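Local coordinates for periplasmic binding protein (Agrobacterium tumefaciens str. B6, PDB 5L9G) that binds the opine mannopine in the periplasm and probably delivers it to an ABC transporter for uptake, at residues 153-158 / 202-207; 124-129 / 221-226. All blocks are in the same frame, centred on the assembly; numbering follows the deposited sequence.

Contact 1. Residues 153-158 / 202-207; sequences RALWNQ and SVWWES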
# COMPACT_ATOMS: atom_id res chain seq x y z
N ARG A 153 1.62 -4.36 -19.95
CA ARG A 153 1.95 -4.00 -18.57
C ARG A 153 0.81 -3.22 -17.91
O ARG A 153 0.10 -2.48 -18.59
CB ARG A 153 3.19 -3.10 -18.55
CG ARG A 153 4.53 -3.86 -18.51
CD ARG A 153 5.12 -4.06 -19.87
NE ARG A 153 6.45 -4.68 -19.79
CZ ARG A 153 6.87 -5.62 -20.62
NH1 ARG A 153 8.07 -6.17 -20.46
NH2 ARG A 153 6.09 -6.05 -21.60
N ALA A 154 0.66 -3.35 -16.58
CA ALA A 154 -0.26 -2.53 -15.82
C ALA A 154 0.48 -1.97 -14.61
O ALA A 154 1.20 -2.69 -13.93
CB ALA A 154 -1.48 -3.31 -15.40
N LEU A 155 0.34 -0.66 -14.40
CA LEU A 155 1.00 0.04 -13.29
C LEU A 155 -0.07 0.86 -12.59
O LEU A 155 -1.12 1.12 -13.17
CB LEU A 155 2.09 0.99 -13.81
CG LEU A 155 3.46 0.40 -14.18
CD1 LEU A 155 3.38 -0.36 -15.46
CD2 LEU A 155 4.49 1.54 -14.41
N TRP A 156 0.20 1.27 -11.35
CA TRP A 156 -0.73 2.08 -10.55
C TRP A 156 -0.86 3.48 -11.16
O TRP A 156 0.09 3.98 -11.79
CB TRP A 156 -0.16 2.20 -9.13
CG TRP A 156 -1.14 2.67 -8.07
CD1 TRP A 156 -2.51 2.69 -8.15
CD2 TRP A 156 -0.80 3.16 -6.77
NE1 TRP A 156 -3.04 3.18 -6.97
CE2 TRP A 156 -2.01 3.44 -6.10
CE3 TRP A 156 0.42 3.35 -6.09
CZ2 TRP A 156 -2.04 3.93 -4.79
CZ3 TRP A 156 0.39 3.84 -4.79
CH2 TRP A 156 -0.82 4.15 -4.16
N ASN A 157 -2.01 4.15 -10.96
CA ASN A 157 -2.16 5.52 -11.46
C ASN A 157 -1.63 6.54 -10.42
O ASN A 157 -1.82 7.75 -10.60
CB ASN A 157 -3.62 5.83 -11.89
CG ASN A 157 -4.54 5.99 -10.72
OD1 ASN A 157 -4.31 5.42 -9.65
ND2 ASN A 157 -5.58 6.81 -10.89
N GLN A 158 -1.07 6.05 -9.31
CA GLN A 158 -0.43 6.89 -8.27
C GLN A 158 1.05 6.49 -8.20
O GLN A 158 1.38 5.35 -8.57
CB GLN A 158 -1.15 6.81 -6.93
CG GLN A 158 -2.56 7.38 -7.00
CD GLN A 158 -3.22 7.36 -5.65
OE1 GLN A 158 -4.21 6.66 -5.42
NE2 GLN A 158 -2.66 8.13 -4.75
N SER A 202 -0.92 -1.04 -20.90
CA SER A 202 -2.30 -1.12 -21.38
C SER A 202 -3.33 -0.51 -20.44
O SER A 202 -4.38 -0.04 -20.90
CB SER A 202 -2.68 -2.57 -21.70
OG SER A 202 -2.63 -3.41 -20.56
N VAL A 203 -3.05 -0.53 -19.12
CA VAL A 203 -3.99 -0.02 -18.11
C VAL A 203 -3.22 0.56 -16.94
O VAL A 203 -2.25 -0.04 -16.46
CB VAL A 203 -5.01 -1.12 -17.66
CG1 VAL A 203 -4.31 -2.42 -17.38
CG2 VAL A 203 -5.88 -0.68 -16.48
N TRP A 204 -3.66 1.74 -16.47
CA TRP A 204 -3.12 2.39 -15.28
C TRP A 204 -4.21 2.11 -14.23
O TRP A 204 -5.24 2.79 -14.18
CB TRP A 204 -2.89 3.90 -15.50
CG TRP A 204 -1.95 4.19 -16.64
CD1 TRP A 204 -2.30 4.51 -17.91
CD2 TRP A 204 -0.51 4.21 -16.59
NE1 TRP A 204 -1.16 4.69 -18.68
CE2 TRP A 204 -0.06 4.55 -17.88
CE3 TRP A 204 0.44 3.93 -15.58
CZ2 TRP A 204 1.31 4.65 -18.19
CZ3 TRP A 204 1.79 4.05 -15.89
CH2 TRP A 204 2.21 4.40 -17.18
N TRP A 205 -4.03 0.99 -13.49
CA TRP A 205 -5.04 0.54 -12.53
C TRP A 205 -5.19 1.53 -11.39
O TRP A 205 -4.22 2.17 -10.98
CB TRP A 205 -4.80 -0.90 -12.07
CG TRP A 205 -3.51 -1.10 -11.33
CD1 TRP A 205 -2.32 -1.53 -11.83
CD2 TRP A 205 -3.31 -0.91 -9.92
NE1 TRP A 205 -1.38 -1.58 -10.83
CE2 TRP A 205 -1.96 -1.20 -9.65
CE3 TRP A 205 -4.16 -0.52 -8.86
CZ2 TRP A 205 -1.42 -1.08 -8.36
CZ3 TRP A 205 -3.62 -0.43 -7.59
CH2 TRP A 205 -2.26 -0.69 -7.35
N GLU A 206 -6.42 1.66 -10.88
CA GLU A 206 -6.73 2.65 -9.84
C GLU A 206 -6.99 2.08 -8.45
O GLU A 206 -6.78 2.78 -7.46
CB GLU A 206 -7.92 3.51 -10.29
CG GLU A 206 -7.67 4.14 -11.65
CD GLU A 206 -8.67 5.21 -12.07
OE1 GLU A 206 -9.54 5.58 -11.26
OE2 GLU A 206 -8.55 5.69 -13.22
N SER A 207 -7.48 0.85 -8.36
CA SER A 207 -7.78 0.24 -7.07
C SER A 207 -7.23 -1.18 -7.02
O SER A 207 -7.04 -1.81 -8.08
CB SER A 207 -9.29 0.22 -6.81
OG SER A 207 -9.96 -0.70 -7.66
O HOH W 1 -5.61 5.10 -7.41
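The indoles of Trp156, which lines the mannopine pocket, and Trp205 overlap in an offset stack, the five-membered ring of Trp156 against the six-membered ring of Trp205, with centroids 4.2 Å apart and planes 15° from parallel. The same face of Trp205 also takes the backbone of its partner: Trp156 CA lies 3.8 Å from the centroid of the Trp205 five-membered ring, a CH-pi contact. At the edge of the Trp156 indole, near its plane, sit the carbonyl oxygens of Trp205 and Glu206, while Gln158 CB covers one face. Trp205 reaches across because its CG stands between backbone N and carbonyl carbon (chi1 63°), which swings the ring over the neighbouring strand. Trp204, on the other side of the sheet, runs alongside Leu155, its CZ3 3.7 Å from Leu155 CB.

The parallel pairing underneath is secured at its ends by Ser202 N to Arg153 O (2.9 Å) and Asn157 N to Trp205 O (3.0 Å). Strand 153-156 lies between strands 201-205 and 222-226; Trp205 NE1 bonds to Ile224 O on the latter. Helix 324-343 packs on Leu155 and Trp204, and helix 208-216 on Val203 and Trp205.

Contact 2. Residues 124-129 / 221-226; sequences LIAWNK and DMIITW. With MO0 (mannopine), chain C.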
# COMPACT_ATOMS: atom_id res chain seq x y z
N LEU A 124 4.63 -5.45 -5.61
CA LEU A 124 5.45 -6.45 -6.27
C LEU A 124 5.05 -6.74 -7.72
O LEU A 124 4.01 -6.28 -8.17
CB LEU A 124 5.43 -7.77 -5.41
CG LEU A 124 4.04 -8.35 -5.00
CD1 LEU A 124 3.27 -8.90 -6.22
CD2 LEU A 124 4.21 -9.48 -3.99
N ILE A 125 5.87 -7.56 -8.41
CA ILE A 125 5.68 -7.97 -9.80
C ILE A 125 4.91 -9.28 -9.85
O ILE A 125 5.36 -10.26 -9.28
CB ILE A 125 7.07 -8.16 -10.49
CG1 ILE A 125 7.88 -6.86 -10.49
CG2 ILE A 125 6.96 -8.75 -11.94
CD1 ILE A 125 9.43 -7.10 -10.59
N ALA A 126 3.84 -9.32 -10.64
CA ALA A 126 3.08 -10.54 -10.90
C ALA A 126 2.98 -10.69 -12.41
O ALA A 126 2.91 -9.67 -13.12
CB ALA A 126 1.67 -10.44 -10.32
N TRP A 127 2.97 -11.93 -12.91
CA TRP A 127 2.87 -12.14 -14.34
C TRP A 127 1.91 -13.24 -14.69
O TRP A 127 1.63 -14.14 -13.88
CB TRP A 127 4.25 -12.39 -14.98
CG TRP A 127 4.80 -13.77 -14.71
CD1 TRP A 127 4.57 -14.90 -15.44
CD2 TRP A 127 5.62 -14.16 -13.60
NE1 TRP A 127 5.23 -15.97 -14.86
CE2 TRP A 127 5.90 -15.54 -13.74
CE3 TRP A 127 6.20 -13.46 -12.52
CZ2 TRP A 127 6.73 -16.24 -12.84
CZ3 TRP A 127 7.02 -14.15 -11.63
CH2 TRP A 127 7.27 -15.52 -11.79
N ASN A 128 1.42 -13.18 -15.93
CA ASN A 128 0.45 -14.09 -16.47
C ASN A 128 1.16 -15.36 -16.92
O ASN A 128 1.98 -15.31 -17.85
CB ASN A 128 -0.22 -13.40 -17.67
CG ASN A 128 -1.44 -14.09 -18.17
OD1 ASN A 128 -1.59 -15.31 -18.07
ND2 ASN A 128 -2.36 -13.30 -18.70
N LYS A 129 0.83 -16.50 -16.27
CA LYS A 129 1.44 -17.79 -16.65
C LYS A 129 0.98 -18.31 -18.03
O LYS A 129 1.71 -19.07 -18.67
CB LYS A 129 1.24 -18.85 -15.55
CG LYS A 129 1.97 -18.50 -14.25
CD LYS A 129 1.55 -19.40 -13.07
CE LYS A 129 2.05 -20.81 -13.19
NZ LYS A 129 1.35 -21.69 -12.23
N ASP A 221 -0.46 -8.88 -19.07
CA ASP A 221 0.57 -9.92 -19.09
C ASP A 221 1.44 -9.86 -17.86
O ASP A 221 1.97 -10.86 -17.40
CB ASP A 221 1.38 -9.86 -20.40
CG ASP A 221 0.50 -10.14 -21.60
OD1 ASP A 221 -0.27 -11.13 -21.56
OD2 ASP A 221 0.52 -9.34 -22.54
N MET A 222 1.61 -8.66 -17.32
CA MET A 222 2.38 -8.46 -16.09
C MET A 222 1.87 -7.19 -15.44
O MET A 222 1.33 -6.32 -16.12
CB MET A 222 3.89 -8.42 -16.33
CG MET A 222 4.32 -7.32 -17.31
SD MET A 222 6.12 -7.36 -17.53
CE MET A 222 6.32 -8.70 -18.75
N ILE A 223 2.04 -7.09 -14.11
CA ILE A 223 1.49 -5.96 -13.35
C ILE A 223 2.31 -5.74 -12.10
O ILE A 223 2.80 -6.70 -11.49
CB ILE A 223 -0.03 -6.25 -12.98
CG1 ILE A 223 -0.69 -5.12 -12.18
CG2 ILE A 223 -0.22 -7.62 -12.23
CD1 ILE A 223 -2.23 -5.29 -12.05
N ILE A 224 2.46 -4.47 -11.72
CA ILE A 224 3.02 -4.13 -10.43
C ILE A 224 1.82 -3.73 -9.58
O ILE A 224 1.14 -2.73 -9.87
CB ILE A 224 4.10 -3.02 -10.45
CG1 ILE A 224 5.30 -3.41 -11.33
CG2 ILE A 224 4.54 -2.73 -8.99
CD1 ILE A 224 6.20 -2.23 -11.73
N THR A 225 1.54 -4.52 -8.54
CA THR A 225 0.44 -4.22 -7.62
C THR A 225 0.75 -4.84 -6.24
O THR A 225 1.84 -5.36 -6.00
CB THR A 225 -0.96 -4.59 -8.23
OG1 THR A 225 -2.01 -4.04 -7.42
CG2 THR A 225 -1.15 -6.10 -8.41
N TRP A 226 -0.22 -4.77 -5.34
CA TRP A 226 -0.08 -5.18 -3.95
C TRP A 226 -0.27 -6.69 -3.77
O TRP A 226 -1.18 -7.28 -4.35
CB TRP A 226 -1.01 -4.31 -3.07
CG TRP A 226 -0.76 -2.84 -3.33
CD1 TRP A 226 0.45 -2.20 -3.27
CD2 TRP A 226 -1.73 -1.83 -3.62
NE1 TRP A 226 0.29 -0.85 -3.55
CE2 TRP A 226 -1.05 -0.59 -3.73
CE3 TRP A 226 -3.13 -1.84 -3.81
CZ2 TRP A 226 -1.69 0.60 -4.06
CZ3 TRP A 226 -3.79 -0.64 -4.04
CH2 TRP A 226 -3.08 0.57 -4.17
OAB MO0 C . -2.74 6.74 1.35
CAF MO0 C . -3.84 6.60 0.50
CAG MO0 C . -3.77 5.34 -0.35
OAC MO0 C . -3.09 5.60 -1.53
CAH MO0 C . -3.29 4.11 0.38
OAM MO0 C . -4.04 3.86 1.51
CAI MO0 C . -3.16 2.85 -0.48
OAD MO0 C . -4.40 2.46 -0.99
CAJ MO0 C . -2.46 1.74 0.25
OAE MO0 C . -1.18 2.17 0.62
CAK MO0 C . -2.40 0.41 -0.52
N MO0 C . -2.87 -0.67 0.36
CA MO0 C . -2.63 -2.02 -0.21
C MO0 C . -3.92 -2.58 -0.76
O MO0 C . -4.93 -1.85 -0.82
CB MO0 C . -2.00 -2.97 0.78
CG MO0 C . -2.99 -3.50 1.80
CD MO0 C . -2.35 -4.02 3.03
OE1 MO0 C . -2.18 -5.41 3.15
NE2 MO0 C . -1.96 -3.29 3.96
OXT MO0 C . -3.98 -3.76 -1.24
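Asn128 N donates to Asp221 O over 2.8 Å, nearly straight at 164° but reaching the oxygen from above the carbonyl plane, 36° out of it. Asn128 CB also rests on this oxygen, at 3.4 Å. The side chains beyond do not pair with each other: Asp221 OD1 bonds to Thr131 and Asn128 ND2 to Val220 O, while Asn128 OD1 caps the following helix at Lys130 N.

From here the strands run antiparallel. Ala126 and Ile223 form a hydrogen-bonded pair, with Ala126 N to Ile223 O and Ile223 N to Ala126 O both at 2.9 Å; Leu124 and Thr225 repeat the pattern. Between these pairs Ile125 faces Ile224, and their CG1 atoms are 4.4 Å apart. Ala126 CB touches Ile223 CG2 at 3.9 Å; this branch lies between backbone N and carbonyl carbon because CG1 is anti to the backbone N (chi1 -180°).

At the strand end, Trp226 lays one indole face on mannopine, with CE3 3.2 Å from the ligand atom C, and Thr225 OG1 lies over the opposite face. Inward N-H and C=O groups are thus paired between the two strands, and outward ones on Ile125, Trp127 and Ile224 find partners in neighbouring strands. Trp226 offers mannopine an aromatic face, consistent with shape matching beside the polar bonds from residues such as Arg229 and Asp252.

In the fold
About 11 Å separates the centres of the two contacts, and the whole of contact 1 falls between the two segments of contact 2 in sequence: strand 115-128 comes first, then 153-156 and 201-205, and last 222-226. In the sheet the order differs, because 222-226 lies between 115-128, antiparallel to it, and 153-156, parallel to it. The contacts therefore adjoin directly, with Ala154 N 3.1 Å from Met222 O, a probable hydrogen bond. At the ligand end, Trp156 CZ2 comes within 3.4 Å of Trp226 CZ2, edge-to-face, so both contacts contribute tryptophans to one wall of the mannopine pocket.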